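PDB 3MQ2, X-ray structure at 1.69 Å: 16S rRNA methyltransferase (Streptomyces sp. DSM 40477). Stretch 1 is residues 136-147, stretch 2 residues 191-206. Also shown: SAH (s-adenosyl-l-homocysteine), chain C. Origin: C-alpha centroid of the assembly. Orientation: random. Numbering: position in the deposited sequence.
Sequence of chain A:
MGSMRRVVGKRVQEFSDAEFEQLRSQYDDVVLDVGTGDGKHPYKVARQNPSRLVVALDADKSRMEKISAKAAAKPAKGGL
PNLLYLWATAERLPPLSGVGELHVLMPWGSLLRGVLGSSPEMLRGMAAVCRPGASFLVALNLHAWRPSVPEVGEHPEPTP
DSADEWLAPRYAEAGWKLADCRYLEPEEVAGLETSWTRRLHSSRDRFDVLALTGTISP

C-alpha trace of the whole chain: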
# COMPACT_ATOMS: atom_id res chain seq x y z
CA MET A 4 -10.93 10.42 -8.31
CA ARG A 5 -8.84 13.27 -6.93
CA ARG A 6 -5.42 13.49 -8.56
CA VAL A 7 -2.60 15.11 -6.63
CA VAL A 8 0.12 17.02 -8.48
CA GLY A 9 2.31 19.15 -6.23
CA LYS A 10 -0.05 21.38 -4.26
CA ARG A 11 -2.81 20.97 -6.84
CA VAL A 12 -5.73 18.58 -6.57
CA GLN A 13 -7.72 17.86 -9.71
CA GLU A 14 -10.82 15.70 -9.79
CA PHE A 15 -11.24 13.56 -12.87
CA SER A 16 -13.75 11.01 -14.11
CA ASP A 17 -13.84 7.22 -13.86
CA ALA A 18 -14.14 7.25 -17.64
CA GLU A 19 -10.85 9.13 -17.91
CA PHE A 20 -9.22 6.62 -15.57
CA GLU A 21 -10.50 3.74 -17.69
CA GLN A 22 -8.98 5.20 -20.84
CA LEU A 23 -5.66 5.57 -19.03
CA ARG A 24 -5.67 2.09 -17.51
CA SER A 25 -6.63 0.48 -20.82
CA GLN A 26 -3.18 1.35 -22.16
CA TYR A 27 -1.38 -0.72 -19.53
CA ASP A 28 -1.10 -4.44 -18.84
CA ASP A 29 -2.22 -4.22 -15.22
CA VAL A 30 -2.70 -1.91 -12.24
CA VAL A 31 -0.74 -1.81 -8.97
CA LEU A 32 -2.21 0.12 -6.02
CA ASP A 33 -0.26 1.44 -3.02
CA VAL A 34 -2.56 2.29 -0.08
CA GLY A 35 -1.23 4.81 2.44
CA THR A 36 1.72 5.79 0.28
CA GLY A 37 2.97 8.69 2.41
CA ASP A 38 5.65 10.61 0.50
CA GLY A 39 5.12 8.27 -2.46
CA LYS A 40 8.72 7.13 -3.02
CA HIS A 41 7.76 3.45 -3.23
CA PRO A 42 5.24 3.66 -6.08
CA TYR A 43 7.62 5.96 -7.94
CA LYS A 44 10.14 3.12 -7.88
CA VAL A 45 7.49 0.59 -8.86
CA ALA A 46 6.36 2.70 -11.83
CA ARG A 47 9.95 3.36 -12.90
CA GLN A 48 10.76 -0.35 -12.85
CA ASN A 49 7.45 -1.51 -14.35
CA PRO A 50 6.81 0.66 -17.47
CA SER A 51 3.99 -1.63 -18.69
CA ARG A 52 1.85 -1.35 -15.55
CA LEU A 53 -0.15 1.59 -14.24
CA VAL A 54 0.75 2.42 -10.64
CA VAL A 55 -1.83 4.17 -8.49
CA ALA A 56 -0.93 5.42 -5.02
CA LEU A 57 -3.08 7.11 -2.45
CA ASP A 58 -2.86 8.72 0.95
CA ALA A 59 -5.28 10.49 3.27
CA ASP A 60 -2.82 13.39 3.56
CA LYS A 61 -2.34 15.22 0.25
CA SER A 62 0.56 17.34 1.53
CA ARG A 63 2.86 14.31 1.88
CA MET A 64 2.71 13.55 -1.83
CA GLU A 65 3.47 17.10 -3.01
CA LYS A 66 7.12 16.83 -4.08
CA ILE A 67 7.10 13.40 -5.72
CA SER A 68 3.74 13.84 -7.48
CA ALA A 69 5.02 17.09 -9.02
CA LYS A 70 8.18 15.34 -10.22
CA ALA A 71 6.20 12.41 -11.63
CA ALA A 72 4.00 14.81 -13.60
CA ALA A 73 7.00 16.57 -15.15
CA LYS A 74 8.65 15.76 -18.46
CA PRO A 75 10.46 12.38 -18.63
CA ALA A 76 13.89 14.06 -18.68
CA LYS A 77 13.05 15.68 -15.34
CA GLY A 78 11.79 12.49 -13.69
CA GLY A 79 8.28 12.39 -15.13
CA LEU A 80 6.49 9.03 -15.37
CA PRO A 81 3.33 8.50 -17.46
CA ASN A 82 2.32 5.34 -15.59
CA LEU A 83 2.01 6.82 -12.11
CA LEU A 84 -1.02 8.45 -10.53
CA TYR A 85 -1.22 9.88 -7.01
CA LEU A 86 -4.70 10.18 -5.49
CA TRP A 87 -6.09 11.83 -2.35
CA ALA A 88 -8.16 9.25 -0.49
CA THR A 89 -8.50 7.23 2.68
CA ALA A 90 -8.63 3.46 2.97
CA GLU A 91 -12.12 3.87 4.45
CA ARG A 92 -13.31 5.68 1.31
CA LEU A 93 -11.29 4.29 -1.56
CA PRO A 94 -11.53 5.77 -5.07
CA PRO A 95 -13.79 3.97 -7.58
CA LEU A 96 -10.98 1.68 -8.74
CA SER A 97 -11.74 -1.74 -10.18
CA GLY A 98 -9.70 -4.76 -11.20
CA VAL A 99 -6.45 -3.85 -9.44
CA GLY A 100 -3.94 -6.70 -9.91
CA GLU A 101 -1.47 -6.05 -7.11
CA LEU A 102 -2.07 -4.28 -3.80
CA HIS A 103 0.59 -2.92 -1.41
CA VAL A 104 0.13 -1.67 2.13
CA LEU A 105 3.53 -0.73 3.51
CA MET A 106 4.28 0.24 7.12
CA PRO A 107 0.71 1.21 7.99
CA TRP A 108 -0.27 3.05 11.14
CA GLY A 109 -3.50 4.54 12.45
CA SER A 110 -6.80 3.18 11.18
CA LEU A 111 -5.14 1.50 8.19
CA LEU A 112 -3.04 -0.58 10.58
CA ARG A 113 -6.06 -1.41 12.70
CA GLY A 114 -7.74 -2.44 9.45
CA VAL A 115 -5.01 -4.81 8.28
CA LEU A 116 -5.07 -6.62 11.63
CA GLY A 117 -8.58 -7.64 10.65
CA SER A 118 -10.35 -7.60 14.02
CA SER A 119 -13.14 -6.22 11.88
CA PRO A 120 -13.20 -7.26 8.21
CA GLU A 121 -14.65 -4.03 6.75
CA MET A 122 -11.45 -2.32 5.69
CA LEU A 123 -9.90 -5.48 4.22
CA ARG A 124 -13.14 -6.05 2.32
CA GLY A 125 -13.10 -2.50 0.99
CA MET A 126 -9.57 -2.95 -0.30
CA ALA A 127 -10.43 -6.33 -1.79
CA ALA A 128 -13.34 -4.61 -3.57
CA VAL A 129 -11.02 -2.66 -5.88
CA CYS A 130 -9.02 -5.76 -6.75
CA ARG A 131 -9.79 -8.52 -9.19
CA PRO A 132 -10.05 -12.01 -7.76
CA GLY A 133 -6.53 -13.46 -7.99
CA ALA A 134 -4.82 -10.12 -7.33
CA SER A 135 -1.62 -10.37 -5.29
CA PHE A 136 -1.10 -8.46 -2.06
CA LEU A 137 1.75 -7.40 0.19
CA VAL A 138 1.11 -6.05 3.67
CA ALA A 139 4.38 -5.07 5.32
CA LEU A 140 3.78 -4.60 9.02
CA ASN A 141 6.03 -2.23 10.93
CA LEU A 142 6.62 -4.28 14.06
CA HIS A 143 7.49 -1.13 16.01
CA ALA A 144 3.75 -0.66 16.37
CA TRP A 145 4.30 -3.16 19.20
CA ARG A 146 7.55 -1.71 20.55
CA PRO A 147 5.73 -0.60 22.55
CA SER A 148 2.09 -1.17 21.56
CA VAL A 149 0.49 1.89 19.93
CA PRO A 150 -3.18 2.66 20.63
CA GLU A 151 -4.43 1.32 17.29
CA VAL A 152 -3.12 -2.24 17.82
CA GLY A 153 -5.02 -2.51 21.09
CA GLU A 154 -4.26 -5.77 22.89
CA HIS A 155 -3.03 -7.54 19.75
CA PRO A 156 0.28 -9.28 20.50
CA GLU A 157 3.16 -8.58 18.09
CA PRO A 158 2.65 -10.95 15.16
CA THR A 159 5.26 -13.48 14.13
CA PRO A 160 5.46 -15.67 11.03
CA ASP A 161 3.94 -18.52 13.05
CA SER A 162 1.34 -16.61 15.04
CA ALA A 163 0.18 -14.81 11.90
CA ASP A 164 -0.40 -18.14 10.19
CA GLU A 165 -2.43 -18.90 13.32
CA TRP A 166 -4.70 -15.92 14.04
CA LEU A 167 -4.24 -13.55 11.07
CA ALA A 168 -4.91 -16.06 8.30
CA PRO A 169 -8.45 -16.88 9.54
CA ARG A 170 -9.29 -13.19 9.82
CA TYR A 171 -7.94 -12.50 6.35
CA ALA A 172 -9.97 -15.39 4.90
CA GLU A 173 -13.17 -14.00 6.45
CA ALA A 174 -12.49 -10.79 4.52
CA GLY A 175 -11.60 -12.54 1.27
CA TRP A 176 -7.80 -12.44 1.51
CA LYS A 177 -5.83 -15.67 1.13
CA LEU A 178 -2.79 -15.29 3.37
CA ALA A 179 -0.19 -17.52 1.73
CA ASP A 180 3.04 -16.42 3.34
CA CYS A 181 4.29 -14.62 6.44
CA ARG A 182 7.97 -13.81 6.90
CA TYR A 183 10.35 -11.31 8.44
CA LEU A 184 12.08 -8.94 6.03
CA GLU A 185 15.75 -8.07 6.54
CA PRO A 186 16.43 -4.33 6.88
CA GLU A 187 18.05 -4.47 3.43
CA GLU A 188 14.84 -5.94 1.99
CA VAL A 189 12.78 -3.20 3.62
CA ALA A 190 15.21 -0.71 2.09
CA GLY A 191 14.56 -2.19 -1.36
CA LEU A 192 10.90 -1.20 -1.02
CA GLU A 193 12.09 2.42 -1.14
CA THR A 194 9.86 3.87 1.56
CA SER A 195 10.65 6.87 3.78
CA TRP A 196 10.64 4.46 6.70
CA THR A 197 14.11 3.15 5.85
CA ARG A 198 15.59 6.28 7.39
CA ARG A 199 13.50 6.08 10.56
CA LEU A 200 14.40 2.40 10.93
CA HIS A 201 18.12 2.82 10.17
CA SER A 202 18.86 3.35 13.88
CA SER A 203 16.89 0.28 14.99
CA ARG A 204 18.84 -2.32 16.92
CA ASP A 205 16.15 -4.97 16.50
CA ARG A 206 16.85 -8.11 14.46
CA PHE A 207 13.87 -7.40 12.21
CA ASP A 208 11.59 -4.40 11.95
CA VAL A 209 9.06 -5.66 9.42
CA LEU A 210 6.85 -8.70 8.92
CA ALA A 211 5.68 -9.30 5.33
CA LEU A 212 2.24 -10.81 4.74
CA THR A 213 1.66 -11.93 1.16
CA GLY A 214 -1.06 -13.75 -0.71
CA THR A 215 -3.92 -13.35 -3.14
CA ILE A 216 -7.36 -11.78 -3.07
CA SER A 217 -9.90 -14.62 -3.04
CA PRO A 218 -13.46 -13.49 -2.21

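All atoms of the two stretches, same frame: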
# COMPACT_ATOMS: atom_id res chain seq x y z
N PHE A 136 -1.23 -9.51 -3.07
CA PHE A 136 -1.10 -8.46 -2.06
C PHE A 136 0.17 -8.61 -1.24
O PHE A 136 0.69 -9.72 -1.07
CB PHE A 136 -2.32 -8.37 -1.13
CG PHE A 136 -2.44 -9.51 -0.13
CD1 PHE A 136 -1.70 -9.51 1.05
CD2 PHE A 136 -3.33 -10.54 -0.36
CE1 PHE A 136 -1.85 -10.55 1.97
CE2 PHE A 136 -3.48 -11.57 0.54
CZ PHE A 136 -2.74 -11.58 1.72
N LEU A 137 0.65 -7.47 -0.75
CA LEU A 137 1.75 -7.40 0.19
C LEU A 137 1.34 -6.43 1.28
O LEU A 137 1.07 -5.26 1.01
CB LEU A 137 3.00 -6.88 -0.50
CG LEU A 137 4.12 -6.38 0.41
CD1 LEU A 137 4.64 -7.49 1.32
CD2 LEU A 137 5.23 -5.82 -0.45
N VAL A 138 1.28 -6.92 2.52
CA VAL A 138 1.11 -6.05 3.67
C VAL A 138 2.40 -6.14 4.46
O VAL A 138 2.78 -7.22 4.92
CB VAL A 138 -0.05 -6.48 4.58
CG1 VAL A 138 -0.08 -5.62 5.84
CG2 VAL A 138 -1.39 -6.39 3.84
N ALA A 139 3.10 -5.03 4.61
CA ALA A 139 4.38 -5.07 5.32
C ALA A 139 4.16 -4.37 6.64
O ALA A 139 4.05 -3.14 6.70
CB ALA A 139 5.46 -4.40 4.52
N LEU A 140 4.07 -5.16 7.71
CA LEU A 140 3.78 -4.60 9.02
C LEU A 140 5.04 -4.04 9.65
O LEU A 140 6.06 -4.71 9.69
CB LEU A 140 3.20 -5.67 9.95
CG LEU A 140 1.84 -6.25 9.59
CD1 LEU A 140 1.45 -7.29 10.62
CD2 LEU A 140 0.78 -5.15 9.49
N ASN A 141 4.96 -2.81 10.13
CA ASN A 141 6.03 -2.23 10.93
C ASN A 141 5.85 -2.74 12.35
O ASN A 141 4.92 -2.34 13.05
CB ASN A 141 5.92 -0.70 10.91
CG ASN A 141 7.03 -0.02 11.69
OD1 ASN A 141 7.77 -0.65 12.44
ND2 ASN A 141 7.14 1.30 11.52
N LEU A 142 6.75 -3.63 12.77
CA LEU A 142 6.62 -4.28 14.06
C LEU A 142 6.82 -3.31 15.23
O LEU A 142 6.48 -3.62 16.37
CB LEU A 142 7.56 -5.49 14.13
CG LEU A 142 7.26 -6.60 13.11
CD1 LEU A 142 8.43 -7.57 13.00
CD2 LEU A 142 5.97 -7.34 13.46
N HIS A 143 7.32 -2.11 14.95
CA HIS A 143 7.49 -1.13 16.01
C HIS A 143 6.16 -0.61 16.54
O HIS A 143 6.12 0.06 17.58
CB HIS A 143 8.43 0.01 15.57
CG HIS A 143 9.84 -0.45 15.39
ND1 HIS A 143 10.81 -0.27 16.36
CD2 HIS A 143 10.43 -1.13 14.38
CE1 HIS A 143 11.94 -0.80 15.94
NE2 HIS A 143 11.74 -1.34 14.75
N ALA A 144 5.08 -0.96 15.86
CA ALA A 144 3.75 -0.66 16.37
C ALA A 144 3.50 -1.45 17.65
O ALA A 144 2.51 -1.24 18.34
CB ALA A 144 2.68 -1.00 15.32
N TRP A 145 4.41 -2.37 17.97
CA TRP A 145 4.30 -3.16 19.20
C TRP A 145 5.51 -2.96 20.11
O TRP A 145 5.72 -3.74 21.03
CB TRP A 145 4.16 -4.65 18.88
CG TRP A 145 2.85 -5.03 18.28
CD1 TRP A 145 1.74 -5.45 18.95
CD2 TRP A 145 2.49 -5.01 16.89
NE1 TRP A 145 0.72 -5.71 18.07
CE2 TRP A 145 1.15 -5.44 16.80
CE3 TRP A 145 3.17 -4.67 15.71
CZ2 TRP A 145 0.48 -5.53 15.58
CZ3 TRP A 145 2.50 -4.76 14.50
CH2 TRP A 145 1.17 -5.20 14.44
N ARG A 146 6.28 -1.92 19.85
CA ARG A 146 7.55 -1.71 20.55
C ARG A 146 7.69 -0.27 21.02
O ARG A 146 8.59 0.44 20.59
CB ARG A 146 8.70 -2.09 19.62
CG ARG A 146 8.63 -3.54 19.11
CD ARG A 146 9.76 -3.86 18.14
NE ARG A 146 9.61 -5.19 17.54
CZ ARG A 146 10.38 -5.65 16.56
NH1 ARG A 146 11.35 -4.89 16.07
NH2 ARG A 146 10.17 -6.86 16.06
N PRO A 147 6.81 0.17 21.92
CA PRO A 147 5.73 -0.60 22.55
C PRO A 147 4.40 -0.45 21.80
O PRO A 147 4.30 0.32 20.85
CB PRO A 147 5.62 0.06 23.92
CG PRO A 147 5.84 1.51 23.60
CD PRO A 147 6.90 1.53 22.51
N GLY A 191 14.84 -1.99 0.05
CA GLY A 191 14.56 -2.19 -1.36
C GLY A 191 13.16 -1.74 -1.75
O GLY A 191 12.89 -1.45 -2.92
N LEU A 192 12.26 -1.69 -0.78
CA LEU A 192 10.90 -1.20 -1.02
C LEU A 192 10.89 0.30 -1.32
O LEU A 192 9.92 0.82 -1.87
CB LEU A 192 10.00 -1.49 0.17
CG LEU A 192 9.74 -2.98 0.44
CD1 LEU A 192 9.01 -3.16 1.77
CD2 LEU A 192 8.96 -3.60 -0.70
N GLU A 193 11.96 0.98 -0.93
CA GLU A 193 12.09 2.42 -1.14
C GLU A 193 11.00 3.24 -0.46
O GLU A 193 10.40 4.11 -1.10
CB GLU A 193 12.11 2.74 -2.63
CG GLU A 193 13.30 2.18 -3.37
CD GLU A 193 14.54 3.03 -3.20
OE1 GLU A 193 14.51 3.97 -2.38
OE2 GLU A 193 15.55 2.75 -3.89
N THR A 194 10.75 2.99 0.82
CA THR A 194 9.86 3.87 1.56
C THR A 194 10.65 4.81 2.48
O THR A 194 11.81 4.55 2.79
CB THR A 194 8.78 3.10 2.36
OG1 THR A 194 9.19 2.92 3.72
CG2 THR A 194 8.50 1.74 1.72
N SER A 195 10.01 5.90 2.90
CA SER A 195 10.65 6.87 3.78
C SER A 195 11.00 6.25 5.13
O SER A 195 11.75 6.83 5.91
CB SER A 195 9.73 8.08 4.00
OG SER A 195 8.57 7.71 4.74
N TRP A 196 10.47 5.07 5.39
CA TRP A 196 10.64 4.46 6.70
C TRP A 196 12.04 3.90 6.89
O TRP A 196 12.46 3.67 8.01
CB TRP A 196 9.58 3.39 6.96
CG TRP A 196 8.21 3.98 7.11
CD1 TRP A 196 7.34 4.29 6.11
CD2 TRP A 196 7.57 4.35 8.34
NE1 TRP A 196 6.19 4.83 6.63
CE2 TRP A 196 6.30 4.88 8.00
CE3 TRP A 196 7.93 4.29 9.68
CZ2 TRP A 196 5.40 5.34 8.96
CZ3 TRP A 196 7.03 4.75 10.64
CH2 TRP A 196 5.79 5.27 10.27
N THR A 197 12.74 3.67 5.78
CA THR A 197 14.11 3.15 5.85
C THR A 197 14.96 4.03 6.76
O THR A 197 15.74 3.53 7.57
CB THR A 197 14.77 3.10 4.45
OG1 THR A 197 13.97 2.32 3.56
CG2 THR A 197 16.16 2.49 4.55
N ARG A 198 14.80 5.34 6.62
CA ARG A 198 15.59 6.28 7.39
C ARG A 198 15.25 6.18 8.87
O ARG A 198 16.14 6.11 9.71
CB ARG A 198 15.37 7.71 6.88
CG ARG A 198 16.47 8.67 7.28
CD ARG A 198 16.10 10.10 6.94
NE ARG A 198 15.61 10.25 5.57
CZ ARG A 198 14.32 10.29 5.24
NH1 ARG A 198 13.39 10.18 6.17
NH2 ARG A 198 13.97 10.43 3.97
N ARG A 199 13.96 6.17 9.18
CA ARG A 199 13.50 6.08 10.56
C ARG A 199 13.99 4.79 11.20
O ARG A 199 14.37 4.76 12.37
CB ARG A 199 11.97 6.15 10.63
CG ARG A 199 11.40 5.95 12.03
CD ARG A 199 9.92 6.31 12.08
NE ARG A 199 9.27 5.86 13.31
CZ ARG A 199 9.03 6.63 14.37
NH1 ARG A 199 9.39 7.91 14.37
NH2 ARG A 199 8.43 6.11 15.44
N LEU A 200 14.00 3.71 10.42
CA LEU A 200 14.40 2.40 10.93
C LEU A 200 15.91 2.16 10.92
O LEU A 200 16.36 1.16 11.48
CB LEU A 200 13.70 1.29 10.14
CG LEU A 200 12.17 1.26 10.23
CD1 LEU A 200 11.59 0.24 9.25
CD2 LEU A 200 11.70 0.99 11.65
N HIS A 201 16.68 3.04 10.30
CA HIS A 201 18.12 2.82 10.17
C HIS A 201 18.80 2.67 11.53
O HIS A 201 19.75 1.90 11.68
CB HIS A 201 18.79 3.93 9.36
CG HIS A 201 20.27 3.76 9.19
ND1 HIS A 201 20.83 2.78 8.39
CD2 HIS A 201 21.31 4.45 9.71
CE1 HIS A 201 22.14 2.87 8.44
NE2 HIS A 201 22.46 3.88 9.23
N SER A 202 18.28 3.38 12.53
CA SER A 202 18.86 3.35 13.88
C SER A 202 18.37 2.18 14.74
O SER A 202 18.85 1.99 15.86
CB SER A 202 18.58 4.67 14.60
OG SER A 202 17.19 4.87 14.76
N SER A 203 17.41 1.41 14.23
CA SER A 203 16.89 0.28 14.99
C SER A 203 17.99 -0.70 15.32
O SER A 203 18.89 -0.95 14.51
CB SER A 203 15.80 -0.46 14.21
OG SER A 203 15.34 -1.60 14.92
N ARG A 204 17.91 -1.28 16.51
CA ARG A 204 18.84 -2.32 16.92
C ARG A 204 18.15 -3.68 16.93
O ARG A 204 18.77 -4.69 17.28
CB ARG A 204 19.41 -2.00 18.30
CG ARG A 204 20.26 -0.74 18.35
CD ARG A 204 21.69 -1.03 17.92
NE ARG A 204 21.99 -0.48 16.60
CZ ARG A 204 23.15 -0.62 15.98
NH1 ARG A 204 24.14 -1.30 16.55
NH2 ARG A 204 23.33 -0.08 14.78
N ASP A 205 16.88 -3.71 16.53
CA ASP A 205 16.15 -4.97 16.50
C ASP A 205 16.62 -5.86 15.36
O ASP A 205 17.11 -5.38 14.34
CB ASP A 205 14.63 -4.72 16.44
CG ASP A 205 14.12 -3.99 17.67
OD1 ASP A 205 14.70 -4.19 18.76
OD2 ASP A 205 13.15 -3.21 17.56
N ARG A 206 16.46 -7.17 15.51
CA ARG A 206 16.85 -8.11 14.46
C ARG A 206 16.06 -7.85 13.18
O ARG A 206 16.64 -7.77 12.10
CB ARG A 206 16.65 -9.56 14.92
CG ARG A 206 17.07 -10.59 13.87
CD ARG A 206 18.55 -10.46 13.49
NE ARG A 206 18.88 -11.38 12.40
CZ ARG A 206 18.71 -11.10 11.11
NH1 ARG A 206 18.22 -9.92 10.74
NH2 ARG A 206 19.01 -12.01 10.19
N SAH C . 3.75 3.40 2.90
CA SAH C . 4.47 4.65 3.08
CB SAH C . 3.89 5.45 4.24
CG SAH C . 3.60 4.63 5.49
SD SAH C . 3.29 5.70 6.92
C SAH C . 5.93 4.34 3.32
O SAH C . 6.77 5.25 3.39
OXT SAH C . 6.30 3.18 3.45
C5' SAH C . 1.55 5.18 6.83
C4' SAH C . 0.74 6.07 5.90
O4' SAH C . -0.59 5.59 5.86
C3' SAH C . 0.67 7.52 6.36
O3' SAH C . 1.04 8.36 5.29
C2' SAH C . -0.79 7.79 6.68
O2' SAH C . -1.19 9.07 6.23
C1' SAH C . -1.48 6.69 5.89
N9 SAH C . -2.76 6.25 6.46
C8 SAH C . -3.05 5.86 7.74
N7 SAH C . -4.36 5.52 7.79
C5 SAH C . -4.89 5.69 6.55
C6 SAH C . -6.17 5.51 6.03
N6 SAH C . -7.16 5.07 6.79
N1 SAH C . -6.38 5.78 4.70
C2 SAH C . -5.36 6.23 3.89
N3 SAH C . -4.10 6.43 4.40
C4 SAH C . -3.89 6.15 5.71
O HOH W 1 8.71 3.08 13.59

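Stretch 2 contacts the strand at Leu137 and Asn141, then His143 in the 3-10 segment and Arg146 just beyond it, and the two stretches bury 339 Å² between them, both sides summed. The contact begins at Leu192, whose CB points toward the strand. Its CD2 lies 4.3 Å from CD2 of Leu137, a loose apolar contact. Glu193 then leaves the preceding helix with positive phi (60°) and makes no contact with stretch 1.

Thr194 and Ser195 do not touch stretch 1 but lie beside the bound ligand. Thr194 OG1 accepts a hydrogen bond from Trp196 N at 3.0 Å, capping the turn that leads into the next, weakly bonded helix; the same OG1 is 2.9 Å from OXT of S-adenosyl-L-homocysteine. Ser195 N gives a weak hydrogen bond of 3.3 Å to O of the ligand.

Trp196 touches both the ligand and stretch 1. The edge of its indole meets SAH: Trp196 NE1 is 2.8 Å from SAH CG, a very short approach, and Trp196 CZ3 is 3.6 Å from Asn141 ND2. The amide of Asn141 is held from within its own stretch, since OD1 accepts from His143 N at 2.9 Å. Asn141 ND2, at the other end of the amide, donates to a water at 3.1 Å, and the same water accepts from Arg199 NE at 2.8 Å. Arg199 is therefore linked to Asn141 through solvent, although Arg199 NE is 5.3 Å from Asn141 ND2.

Leu200, four residues after Trp196 and joined to it by Leu200 N to Trp196 O at 2.9 Å, packs against the imidazole of His143: Leu200 CD2 is 3.7 Å from His143 CD2. Leu200 CD2 is also 4.3 Å from Asn141 OD1, so this methyl lies near both side chains. A type I turn from Leu200 to Ser203, closed by Ser203 N to Leu200 O at 3.0 Å, then brings Ser203 to the edge of the His143 ring, where OG lies near the ring plane, 3.6 Å from NE2. Ser203 OG also accepts from Asp205 N at 3.1 Å, which ties the chain locally just before the last contact.

Arg204 points away, but Asp205 points toward stretch 1 and makes the one salt bridge between the stretches. Its OD2 is 2.9 Å from NH1 of Arg146, a hydrogen bond that is weak because the angle at the hydrogen is only 129°. Asp205 OD2 is also 3.1 Å from His143 CE1, so one carboxylate oxygen meets both side chains.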